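Local coordinates for protein neuraminidase (PDB 4GDI) that resembles influenza sialidases, which remove terminal sialic acid from glycoconjugates, but carries a diverged putative active site, so that this activity remains uncertain, at residues G269-L272 / W278-K281; N289-E294 / I337-E342; I343-V348 / I353-T358. One frame throughout, in Å; residues are numbered along the deposited sequence.

Contact 1. Residues G269-L272 / W278-K281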
ATOM      1  N   GLY A 269      11.539 -31.830  -0.290  1.00 20.99           N
ATOM      2  CA  GLY A 269      12.884 -31.427  -0.645  1.00 19.05           C
ATOM      3  C   GLY A 269      13.169 -31.576  -2.134  1.00 24.12           C
ATOM      4  O   GLY A 269      12.333 -32.061  -2.889  1.00 18.74           O
ATOM      5  N   PHE A 270      14.366 -31.176  -2.546  1.00 23.88           N
ATOM      6  CA  PHE A 270      14.694 -31.068  -3.964  1.00 19.67           C
ATOM      7  C   PHE A 270      16.077 -31.615  -4.316  1.00 24.02           C
ATOM      8  O   PHE A 270      16.980 -31.636  -3.476  1.00 19.91           O
ATOM      9  CB  PHE A 270      14.627 -29.596  -4.391  1.00 17.00           C
ATOM     10  CG  PHE A 270      15.706 -28.723  -3.784  1.00 16.00           C
ATOM     11  CD1 PHE A 270      16.930 -28.589  -4.401  1.00 22.18           C
ATOM     12  CD2 PHE A 270      15.481 -28.023  -2.604  1.00 20.71           C
ATOM     13  CE1 PHE A 270      17.921 -27.774  -3.858  1.00 19.84           C
ATOM     14  CE2 PHE A 270      16.466 -27.203  -2.053  1.00 20.35           C
ATOM     15  CZ  PHE A 270      17.688 -27.087  -2.675  1.00 19.54           C
ATOM     16  N   ILE A 271      16.206 -32.042  -5.571  1.00 23.68           N
ATOM     17  CA  ILE A 271      17.483 -32.407  -6.204  1.00 18.48           C
ATOM     18  C   ILE A 271      17.522 -31.702  -7.560  1.00 20.17           C
ATOM     19  O   ILE A 271      16.604 -31.864  -8.362  1.00 20.72           O
ATOM     20  CB  ILE A 271      17.585 -33.939  -6.425  1.00 18.78           C
ATOM     21  CG1 ILE A 271      17.675 -34.670  -5.077  1.00 16.58           C
ATOM     22  CG2 ILE A 271      18.770 -34.294  -7.337  1.00 23.43           C
ATOM     23  CD1 ILE A 271      17.865 -36.163  -5.193  1.00 22.36           C
ATOM     24  N   LEU A 272      18.547 -30.894  -7.810  1.00 23.46           N
ATOM     25  CA  LEU A 272      18.719 -30.311  -9.137  1.00 24.04           C
ATOM     26  C   LEU A 272      19.229 -31.383 -10.084  1.00 26.53           C
ATOM     27  O   LEU A 272      20.393 -31.775 -10.032  1.00 25.40           O
ATOM     28  CB  LEU A 272      19.677 -29.126  -9.108  1.00 21.73           C
ATOM     29  CG  LEU A 272      19.763 -28.283 -10.385  1.00 27.25           C
ATOM     30  CD1 LEU A 272      18.425 -27.665 -10.716  1.00 31.29           C
ATOM     31  CD2 LEU A 272      20.813 -27.184 -10.236  1.00 30.04           C
ATOM     32  N   TRP A 278      22.819 -31.273  -8.162  1.00 25.72           N
ATOM     33  CA  TRP A 278      23.008 -30.849  -6.777  1.00 24.50           C
ATOM     34  C   TRP A 278      22.005 -31.547  -5.894  1.00 23.69           C
ATOM     35  O   TRP A 278      20.814 -31.596  -6.226  1.00 22.11           O
ATOM     36  CB  TRP A 278      22.825 -29.347  -6.633  1.00 20.71           C
ATOM     37  CG  TRP A 278      23.931 -28.541  -7.215  1.00 25.47           C
ATOM     38  CD1 TRP A 278      24.108 -28.217  -8.522  1.00 22.69           C
ATOM     39  CD2 TRP A 278      25.010 -27.934  -6.499  1.00 23.68           C
ATOM     40  NE1 TRP A 278      25.223 -27.434  -8.667  1.00 27.66           N
ATOM     41  CE2 TRP A 278      25.795 -27.246  -7.438  1.00 26.63           C
ATOM     42  CE3 TRP A 278      25.383 -27.899  -5.153  1.00 21.98           C
ATOM     43  CZ2 TRP A 278      26.940 -26.547  -7.077  1.00 22.97           C
ATOM     44  CZ3 TRP A 278      26.521 -27.203  -4.797  1.00 26.94           C
ATOM     45  CH2 TRP A 278      27.283 -26.534  -5.753  1.00 31.81           C
ATOM     46  N   THR A 279      22.492 -32.098  -4.782  1.00 20.59           N
ATOM     47  CA  THR A 279      21.637 -32.666  -3.755  1.00 20.71           C
ATOM     48  C   THR A 279      21.548 -31.693  -2.612  1.00 24.81           C
ATOM     49  O   THR A 279      22.400 -30.814  -2.479  1.00 20.65           O
ATOM     50  CB  THR A 279      22.186 -34.000  -3.228  1.00 25.17           C
ATOM     51  OG1 THR A 279      23.548 -33.830  -2.843  1.00 31.64           O
ATOM     52  CG2 THR A 279      22.098 -35.082  -4.312  1.00 28.76           C
ATOM     53  N   SER A 280      20.531 -31.862  -1.773  1.00 23.25           N
ATOM     54  CA  SER A 280      20.377 -31.010  -0.606  1.00 22.14           C
ATOM     55  C   SER A 280      19.798 -31.809   0.564  1.00 19.21           C
ATOM     56  O   SER A 280      18.935 -32.662   0.382  1.00 20.36           O
ATOM     57  CB  SER A 280      19.505 -29.794  -0.955  1.00 26.54           C
ATOM     58  OG  SER A 280      18.239 -30.202  -1.413  1.00 26.36           O
ATOM     59  N   LYS A 281      20.303 -31.548   1.767  1.00 23.49           N
ATOM     60  CA  LYS A 281      19.878 -32.303   2.940  1.00 23.21           C
ATOM     61  C   LYS A 281      20.296 -31.639   4.259  1.00 23.49           C
ATOM     62  O   LYS A 281      21.154 -30.741   4.297  1.00 27.12           O
ATOM     63  CB  LYS A 281      20.449 -33.719   2.870  1.00 23.96           C
ATOM     64  CG  LYS A 281      21.986 -33.761   2.899  1.00 28.01           C
ATOM     65  CD  LYS A 281      22.527 -35.197   2.829  1.00 28.68           C
ATOM     66  CE  LYS A 281      24.032 -35.246   3.145  1.00 39.15           C
ATOM     67  NZ  LYS A 281      24.546 -36.650   3.255  1.00 39.59           N
TER
HETATM   68  O   HOH W   1      15.895 -30.512  -0.227  1.00 19.15           O
HETATM   69  O   HOH W   2      17.950 -33.547  -1.833  1.00 24.33           O
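Phe-270 and Ser-280 meet because both start their side chains in the same crowded position, between the backbone N and the carbonyl carbon (chi1 68° and 59°). The phenylalanine ring is thereby swung over Ser-280, whose OG stands above the centre of one ring face, with CB on the same side in a CH-pi contact. From there OG also donates to Phe-270 O at 2.8 Å, tilted 23° out of the carbonyl plane. Water 1 gives the hydroxyl a second partner: it donates to Ser-280 OG at 2.6 Å and accepts from Phe-270 N. Water 2 donates to Phe-270 O at 2.7 Å and also to Ser-280 O; it thus bridges the two backbones, while water 1 links a backbone N to the serine hydroxyl.

In the beta-propeller of this family, residues 278-281 lie on an edge strand of one blade's sheet, paired with strand 289-296; the loop 269-272 bridges to its other side. The single antiparallel bridge between loop and strand is the hydrogen-bonded pair Leu-272 and Trp-278. Leu-272 N donates to Trp-278 O at 2.9 Å. Trp-278 N donates back to Leu-272 O at 3.1 Å. Beside it, the CA-H of Ile-271 also faces Trp-278 O. The leucine and indole side chains cross at a slant, Leu-272 CD2 lying 3.9 Å from Trp-278 CD1, while Trp-21 meets the indole edge-to-face and Phe-323 meets the ring of Phe-270.

Contact 2. Residues N289-E294 / I337-E342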
ATOM      1  N   ASN A 289      18.631 -30.490  11.501  1.00 34.85           N
ATOM      2  CA  ASN A 289      19.440 -29.295  11.653  1.00 34.47           C
ATOM      3  C   ASN A 289      20.427 -29.124  10.511  1.00 31.02           C
ATOM      4  O   ASN A 289      20.948 -30.106   9.991  1.00 27.55           O
ATOM      5  CB  ASN A 289      20.189 -29.349  12.978  1.00 36.23           C
ATOM      6  CG  ASN A 289      19.257 -29.246  14.161  1.00 40.96           C
ATOM      7  OD1 ASN A 289      18.683 -30.242  14.609  1.00 45.24           O
ATOM      8  ND2 ASN A 289      19.072 -28.035  14.651  1.00 35.48           N
ATOM      9  N   GLY A 290      20.685 -27.871  10.151  1.00 25.08           N
ATOM     10  CA  GLY A 290      21.629 -27.540   9.098  1.00 24.57           C
ATOM     11  C   GLY A 290      21.053 -27.783   7.713  1.00 26.00           C
ATOM     12  O   GLY A 290      19.990 -28.377   7.572  1.00 28.55           O
ATOM     13  N   PHE A 291      21.764 -27.320   6.691  1.00 33.92           N
ATOM     14  CA  PHE A 291      21.393 -27.605   5.306  1.00 25.87           C
ATOM     15  C   PHE A 291      22.649 -27.602   4.458  1.00 23.82           C
ATOM     16  O   PHE A 291      23.458 -26.661   4.502  1.00 26.18           O
ATOM     17  CB  PHE A 291      20.392 -26.574   4.785  1.00 30.57           C
ATOM     18  CG  PHE A 291      19.479 -27.083   3.701  1.00 25.59           C
ATOM     19  CD1 PHE A 291      18.545 -28.069   3.961  1.00 24.79           C
ATOM     20  CD2 PHE A 291      19.516 -26.532   2.436  1.00 28.15           C
ATOM     21  CE1 PHE A 291      17.691 -28.519   2.971  1.00 25.90           C
ATOM     22  CE2 PHE A 291      18.652 -26.980   1.439  1.00 21.83           C
ATOM     23  CZ  PHE A 291      17.744 -27.970   1.709  1.00 25.08           C
ATOM     24  N   VAL A 292      22.804 -28.657   3.668  1.00 25.09           N
ATOM     25  CA  VAL A 292      24.021 -28.865   2.901  1.00 28.60           C
ATOM     26  C   VAL A 292      23.724 -29.118   1.414  1.00 24.51           C
ATOM     27  O   VAL A 292      22.907 -29.973   1.061  1.00 26.02           O
ATOM     28  CB  VAL A 292      24.809 -30.053   3.490  1.00 28.31           C
ATOM     29  CG1 VAL A 292      26.027 -30.375   2.638  1.00 39.25           C
ATOM     30  CG2 VAL A 292      25.221 -29.740   4.916  1.00 40.80           C
ATOM     31  N   LEU A 293      24.397 -28.359   0.560  1.00 19.89           N
ATOM     32  CA  LEU A 293      24.261 -28.482  -0.886  1.00 21.83           C
ATOM     33  C   LEU A 293      25.517 -29.167  -1.430  1.00 30.50           C
ATOM     34  O   LEU A 293      26.630 -28.716  -1.173  1.00 34.86           O
ATOM     35  CB  LEU A 293      24.102 -27.099  -1.513  1.00 25.01           C
ATOM     36  CG  LEU A 293      22.662 -26.592  -1.687  1.00 26.86           C
ATOM     37  CD1 LEU A 293      21.998 -27.263  -2.880  1.00 25.53           C
ATOM     38  CD2 LEU A 293      21.859 -26.848  -0.437  1.00 27.85           C
ATOM     39  N   GLU A 294      25.345 -30.263  -2.159  1.00 25.23           N
ATOM     40  CA  GLU A 294      26.491 -30.978  -2.727  1.00 24.17           C
ATOM     41  C   GLU A 294      26.358 -31.149  -4.230  1.00 32.41           C
ATOM     42  O   GLU A 294      25.300 -31.521  -4.746  1.00 28.85           O
ATOM     43  CB  GLU A 294      26.658 -32.328  -2.044  1.00 25.94           C
ATOM     44  CG  GLU A 294      27.028 -32.194  -0.561  1.00 35.55           C
ATOM     45  CD  GLU A 294      27.127 -33.530   0.152  1.00 44.71           C
ATOM     46  OE1 GLU A 294      26.086 -34.200   0.308  1.00 57.12           O
ATOM     47  OE2 GLU A 294      28.247 -33.902   0.564  1.00 51.95           O
ATOM     48  N   ILE A 337      18.010 -20.648 -11.405  1.00 23.29           N
ATOM     49  CA  ILE A 337      17.272 -21.593 -10.566  1.00 18.12           C
ATOM     50  C   ILE A 337      17.471 -21.192  -9.110  1.00 22.50           C
ATOM     51  O   ILE A 337      18.575 -20.792  -8.698  1.00 24.61           O
ATOM     52  CB  ILE A 337      17.724 -23.067 -10.810  1.00 23.93           C
ATOM     53  CG1 ILE A 337      16.873 -24.047  -9.995  1.00 24.51           C
ATOM     54  CG2 ILE A 337      19.189 -23.263 -10.485  1.00 25.09           C
ATOM     55  CD1 ILE A 337      15.402 -24.023 -10.358  1.00 26.50           C
ATOM     56  N   CYS A 338      16.396 -21.259  -8.334  1.00 20.61           N
ATOM     57  CA  CYS A 338      16.464 -20.872  -6.931  1.00 25.01           C
ATOM     58  C   CYS A 338      15.749 -21.925  -6.109  1.00 24.62           C
ATOM     59  O   CYS A 338      15.043 -22.778  -6.650  1.00 19.88           O
ATOM     60  CB  CYS A 338      15.785 -19.509  -6.709  1.00 22.69           C
ATOM     61  SG  CYS A 338      16.395 -18.111  -7.694  1.00 23.71           S
ATOM     62  N   PHE A 339      15.927 -21.884  -4.794  1.00 20.36           N
ATOM     63  CA  PHE A 339      15.102 -22.725  -3.953  1.00 18.21           C
ATOM     64  C   PHE A 339      14.640 -21.945  -2.744  1.00 19.68           C
ATOM     65  O   PHE A 339      15.241 -20.934  -2.371  1.00 18.15           O
ATOM     66  CB  PHE A 339      15.831 -24.021  -3.556  1.00 20.21           C
ATOM     67  CG  PHE A 339      17.058 -23.813  -2.691  1.00 23.23           C
ATOM     68  CD1 PHE A 339      16.954 -23.772  -1.313  1.00 20.98           C
ATOM     69  CD2 PHE A 339      18.316 -23.706  -3.264  1.00 25.44           C
ATOM     70  CE1 PHE A 339      18.083 -23.595  -0.522  1.00 21.93           C
ATOM     71  CE2 PHE A 339      19.450 -23.530  -2.481  1.00 24.24           C
ATOM     72  CZ  PHE A 339      19.329 -23.480  -1.105  1.00 28.16           C
ATOM     73  N   TRP A 340      13.530 -22.388  -2.161  1.00 19.07           N
ATOM     74  CA  TRP A 340      13.061 -21.826  -0.910  1.00 18.44           C
ATOM     75  C   TRP A 340      13.314 -22.874   0.178  1.00 19.10           C
ATOM     76  O   TRP A 340      13.382 -24.080  -0.105  1.00 22.27           O
ATOM     77  CB  TRP A 340      11.577 -21.419  -0.993  1.00 18.75           C
ATOM     78  CG  TRP A 340      10.643 -22.495  -1.555  1.00 18.47           C
ATOM     79  CD1 TRP A 340      10.165 -22.581  -2.832  1.00 23.71           C
ATOM     80  CD2 TRP A 340      10.088 -23.616  -0.848  1.00 17.56           C
ATOM     81  NE1 TRP A 340       9.358 -23.681  -2.966  1.00 22.78           N
ATOM     82  CE2 TRP A 340       9.294 -24.334  -1.759  1.00 21.05           C
ATOM     83  CE3 TRP A 340      10.190 -24.081   0.470  1.00 19.80           C
ATOM     84  CZ2 TRP A 340       8.606 -25.494  -1.399  1.00 19.19           C
ATOM     85  CZ3 TRP A 340       9.512 -25.223   0.818  1.00 15.88           C
ATOM     86  CH2 TRP A 340       8.732 -25.916  -0.104  1.00 19.24           C
ATOM     87  N   LEU A 341      13.439 -22.409   1.416  1.00 24.07           N
ATOM     88  CA  LEU A 341      13.764 -23.280   2.536  1.00 27.03           C
ATOM     89  C   LEU A 341      13.162 -22.748   3.837  1.00 17.53           C
ATOM     90  O   LEU A 341      13.347 -21.582   4.173  1.00 25.93           O
ATOM     91  CB  LEU A 341      15.284 -23.384   2.661  1.00 26.27           C
ATOM     92  CG  LEU A 341      15.855 -23.967   3.955  1.00 20.12           C
ATOM     93  CD1 LEU A 341      15.580 -25.438   4.023  1.00 25.42           C
ATOM     94  CD2 LEU A 341      17.347 -23.691   4.004  1.00 23.51           C
ATOM     95  N   GLU A 342      12.399 -23.596   4.521  1.00 22.24           N
ATOM     96  CA  GLU A 342      11.833 -23.268   5.829  1.00 24.00           C
ATOM     97  C   GLU A 342      12.949 -23.237   6.856  1.00 28.60           C
ATOM     98  O   GLU A 342      13.730 -24.198   6.978  1.00 23.29           O
ATOM     99  CB  GLU A 342      10.812 -24.316   6.279  1.00 25.39           C
ATOM    100  CG  GLU A 342       9.435 -24.204   5.624  1.00 21.35           C
ATOM    101  CD  GLU A 342       8.489 -25.308   6.062  1.00 26.54           C
ATOM    102  OE1 GLU A 342       8.982 -26.333   6.588  1.00 21.41           O
ATOM    103  OE2 GLU A 342       7.250 -25.141   5.890  1.00 24.24           O
TER
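Leu-341 and Phe-291 make the CH-pi contact of this interface. CD1 of Leu-341 sits over the centre of one ring face, 3.9 Å from the centroid of Phe-291 and only 11° off the ring normal. The second methyl, CD2, lies over the same face, nearer the attached end of the ring, 3.9 Å from Phe-291 CD2, so both methyls of the leucine cover one side of it. Phe-291 presents this face because its CG is turned roughly opposite the backbone N (chi1 -152°), sending the ring across the gap between the strands, alongside the leucine that comes the other way.

The remaining contacts are plain apolar packing. Phe-291 and Phe-339 also slide past each other, their rings meeting obliquely with CE2 of Phe-291 4.0 Å from CE1 of Phe-339. Leu-293 adds a looser touch, its CD2 lying 4.3 Å from Phe-339 CZ. Beyond the two strands, Phe-359 lies nearly parallel to the Phe-339 ring and Trp-21 meets it edge-to-face, extending the aromatic cluster.

On the other side of strand 338-342, Cys-338 forms a disulfide with Cys-360 and Glu-342 a salt bridge with Arg-320. The strand axes run close to antiparallel yet stay 10.2 Å apart, too far for backbone pairing: two different sheets are packed through their side chains, as adjacent blades are in a beta-propeller.

Contact 3. Residues I343-V348 / I353-T358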
ATOM      1  N   ILE A 343      13.022 -22.121   7.570  1.00 27.72           N
ATOM      2  CA  ILE A 343      13.891 -21.968   8.728  1.00 25.79           C
ATOM      3  C   ILE A 343      12.962 -21.979   9.943  1.00 32.89           C
ATOM      4  O   ILE A 343      12.008 -21.199  10.007  1.00 32.25           O
ATOM      5  CB  ILE A 343      14.641 -20.633   8.667  1.00 30.24           C
ATOM      6  CG1 ILE A 343      15.520 -20.560   7.410  1.00 30.08           C
ATOM      7  CG2 ILE A 343      15.480 -20.406   9.936  1.00 27.74           C
ATOM      8  CD1 ILE A 343      16.564 -21.631   7.316  1.00 28.31           C
ATOM      9  N   GLU A 344      13.202 -22.871  10.896  1.00 29.88           N
ATOM     10  CA  GLU A 344      12.287 -22.987  12.038  1.00 33.31           C
ATOM     11  C   GLU A 344      12.806 -22.220  13.241  1.00 36.41           C
ATOM     12  O   GLU A 344      13.978 -22.305  13.572  1.00 31.72           O
ATOM     13  CB  GLU A 344      12.039 -24.457  12.391  1.00 38.91           C
ATOM     14  CG  GLU A 344      10.787 -25.017  11.712  1.00 64.11           C
ATOM     15  CD  GLU A 344      11.020 -26.327  10.984  1.00 77.03           C
ATOM     16  OE1 GLU A 344      11.836 -27.143  11.461  1.00 85.55           O
ATOM     17  OE2 GLU A 344      10.375 -26.543   9.935  1.00 82.79           O
ATOM     18  N   ASP A 345      11.922 -21.453  13.875  1.00 31.12           N
ATOM     19  CA  ASP A 345      12.290 -20.610  15.010  1.00 32.84           C
ATOM     20  C   ASP A 345      11.388 -20.926  16.209  1.00 37.38           C
ATOM     21  O   ASP A 345      10.173 -21.142  16.056  1.00 34.41           O
ATOM     22  CB  ASP A 345      12.156 -19.132  14.634  1.00 42.92           C
ATOM     23  CG  ASP A 345      13.031 -18.743  13.442  1.00 54.33           C
ATOM     24  OD1 ASP A 345      14.244 -19.051  13.470  1.00 56.09           O
ATOM     25  OD2 ASP A 345      12.501 -18.128  12.485  1.00 53.42           O
ATOM     26  N   GLN A 346      11.984 -20.969  17.397  1.00 37.76           N
ATOM     27  CA  GLN A 346      11.211 -21.223  18.613  1.00 38.93           C
ATOM     28  C   GLN A 346      10.629 -19.912  19.136  1.00 29.97           C
ATOM     29  O   GLN A 346      11.322 -18.900  19.193  1.00 34.18           O
ATOM     30  CB  GLN A 346      12.089 -21.870  19.687  1.00 51.86           C
ATOM     31  CG  GLN A 346      11.311 -22.322  20.919  1.00 67.08           C
ATOM     32  CD  GLN A 346      10.244 -23.354  20.590  1.00 72.73           C
ATOM     33  OE1 GLN A 346      10.467 -24.255  19.780  1.00 81.45           O
ATOM     34  NE2 GLN A 346       9.072 -23.219  21.210  1.00 63.17           N
ATOM     35  N   THR A 347       9.354 -19.916  19.504  1.00 30.06           N
ATOM     36  CA  THR A 347       8.760 -18.709  20.071  1.00 30.20           C
ATOM     37  C   THR A 347       8.365 -18.948  21.524  1.00 36.28           C
ATOM     38  O   THR A 347       8.221 -20.084  21.959  1.00 33.81           O
ATOM     39  CB  THR A 347       7.538 -18.204  19.260  1.00 33.24           C
ATOM     40  OG1 THR A 347       6.379 -18.985  19.575  1.00 36.46           O
ATOM     41  CG2 THR A 347       7.822 -18.272  17.735  1.00 27.12           C
ATOM     42  N   VAL A 348       8.193 -17.870  22.273  1.00 37.67           N
ATOM     43  CA  VAL A 348       7.907 -18.000  23.690  1.00 39.59           C
ATOM     44  C   VAL A 348       6.435 -18.339  23.916  1.00 42.12           C
ATOM     45  O   VAL A 348       6.110 -19.092  24.829  1.00 38.51           O
ATOM     46  CB  VAL A 348       8.323 -16.737  24.475  1.00 44.32           C
ATOM     47  CG1 VAL A 348       7.535 -15.516  24.020  1.00 42.83           C
ATOM     48  CG2 VAL A 348       8.149 -16.966  25.973  1.00 56.27           C
ATOM     49  N   ILE A 353       7.569 -21.797  14.766  1.00 32.36           N
ATOM     50  CA  ILE A 353       7.091 -21.188  13.532  1.00 28.15           C
ATOM     51  C   ILE A 353       8.124 -21.470  12.457  1.00 34.44           C
ATOM     52  O   ILE A 353       9.273 -21.780  12.766  1.00 29.86           O
ATOM     53  CB  ILE A 353       6.891 -19.659  13.661  1.00 32.14           C
ATOM     54  CG1 ILE A 353       8.206 -18.976  14.013  1.00 31.45           C
ATOM     55  CG2 ILE A 353       5.845 -19.340  14.718  1.00 42.99           C
ATOM     56  CD1 ILE A 353       8.138 -17.473  13.964  1.00 40.56           C
ATOM     57  N   GLN A 354       7.713 -21.385  11.199  1.00 33.33           N
ATOM     58  CA  GLN A 354       8.675 -21.447  10.104  1.00 37.03           C
ATOM     59  C   GLN A 354       8.609 -20.189   9.247  1.00 28.09           C
ATOM     60  O   GLN A 354       7.533 -19.659   8.951  1.00 36.04           O
ATOM     61  CB  GLN A 354       8.474 -22.691   9.243  1.00 34.15           C
ATOM     62  CG  GLN A 354       7.057 -22.946   8.837  1.00 39.34           C
ATOM     63  CD  GLN A 354       6.326 -23.763   9.869  1.00 53.48           C
ATOM     64  OE1 GLN A 354       6.950 -24.487  10.646  1.00 51.34           O
ATOM     65  NE2 GLN A 354       4.999 -23.647   9.895  1.00 52.19           N
ATOM     66  N   GLU A 355       9.788 -19.718   8.867  1.00 30.34           N
ATOM     67  CA  GLU A 355       9.926 -18.598   7.967  1.00 30.71           C
ATOM     68  C   GLU A 355      10.714 -19.053   6.737  1.00 29.51           C
ATOM     69  O   GLU A 355      11.694 -19.793   6.853  1.00 28.22           O
ATOM     70  CB  GLU A 355      10.642 -17.457   8.694  1.00 38.56           C
ATOM     71  CG  GLU A 355       9.698 -16.554   9.483  1.00 54.09           C
ATOM     72  CD  GLU A 355       8.758 -15.787   8.573  1.00 72.51           C
ATOM     73  OE1 GLU A 355       9.245 -15.219   7.567  1.00 69.16           O
ATOM     74  OE2 GLU A 355       7.538 -15.768   8.853  1.00 86.54           O
ATOM     75  N   LEU A 356      10.281 -18.634   5.560  1.00 22.57           N
ATOM     76  CA  LEU A 356      10.943 -19.047   4.330  1.00 28.12           C
ATOM     77  C   LEU A 356      12.137 -18.147   4.074  1.00 25.01           C
ATOM     78  O   LEU A 356      12.028 -16.926   4.139  1.00 31.33           O
ATOM     79  CB  LEU A 356      10.005 -18.950   3.118  1.00 28.72           C
ATOM     80  CG  LEU A 356       8.965 -20.030   2.852  1.00 36.28           C
ATOM     81  CD1 LEU A 356       8.448 -19.889   1.410  1.00 32.78           C
ATOM     82  CD2 LEU A 356       9.496 -21.447   3.104  1.00 29.11           C
ATOM     83  N   SER A 357      13.275 -18.758   3.801  1.00 25.30           N
ATOM     84  CA  SER A 357      14.375 -18.046   3.181  1.00 27.29           C
ATOM     85  C   SER A 357      14.483 -18.539   1.734  1.00 29.94           C
ATOM     86  O   SER A 357      13.929 -19.584   1.370  1.00 22.06           O
ATOM     87  CB  SER A 357      15.666 -18.326   3.930  1.00 26.42           C
ATOM     88  OG  SER A 357      16.050 -19.668   3.709  1.00 42.78           O
ATOM     89  N   THR A 358      15.194 -17.793   0.908  1.00 20.34           N
ATOM     90  CA  THR A 358      15.364 -18.176  -0.490  1.00 19.65           C
ATOM     91  C   THR A 358      16.827 -18.027  -0.884  1.00 27.77           C
ATOM     92  O   THR A 358      17.510 -17.132  -0.390  1.00 22.62           O
ATOM     93  CB  THR A 358      14.513 -17.308  -1.443  1.00 18.65           C
ATOM     94  OG1 THR A 358      14.867 -15.933  -1.293  1.00 24.09           O
ATOM     95  CG2 THR A 358      13.039 -17.461  -1.187  1.00 24.08           C
TER
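A beta hairpin, made by strands 338-346 and 352-362, is zipped together here by two antiparallel hydrogen-bonded pairs flanking a non-hydrogen-bonded one. Ile-343 N donates to Glu-355 O at 2.8 Å, and Glu-355 N to Ile-343 O at 2.9 Å. Nearer the turn, Asp-345 N bonds to Ile-353 O at 2.9 Å and Ile-353 N to Asp-345 O at 3.0 Å; all four bonds are almost straight.

Between them, Glu-344 and Gln-354 run side by side in the same direction, with carboxylate and amide planes 88° apart and Glu-344 CG 4.0 Å from Gln-354 OE1. Their polar ends have partners beyond the hairpin: Glu-344 OE1 forms a salt bridge with Arg-317, and Gln-354 NE2 a hydrogen bond to Ser-41 O. In Ile-353, a chi1 of 60° sets CG1 between the backbone N and the carbonyl carbon, which brings it to Asp-345 CB and to Thr-347 CG2. The threonine crosses at about a right angle, its CG2 also 3.8 Å from Ile-353 CG2, and its OG1 is held by Gly-351 O and Leu-350 N.

Strand 352-362 also pairs with strand 20-25 from the start of the chain, and this union of the two chain ends in one sheet is the closure by which beta-propellers commonly seal their ring.

How the contacts relate
Contacts 1 and 2 are wholly buried and touch each other, strands 277-281 and 289-296 being neighbours in one sheet; contact 3 is only partly buried and farther from the centre of the chain. Strand 338-346 serves both contact 2 and contact 3: its first half packs across to a different sheet, its second half pairs within its own. The chemistry follows. Contact 1 mixes a single backbone bridge with a serine hydroxyl set against an aromatic face and two bridging waters, contact 2 is purely apolar between sheets, and contact 3 is regular backbone bonding edged with charged and polar groups. The Phe-270 and Phe-339 rings meet, joining contact 1 to contact 2.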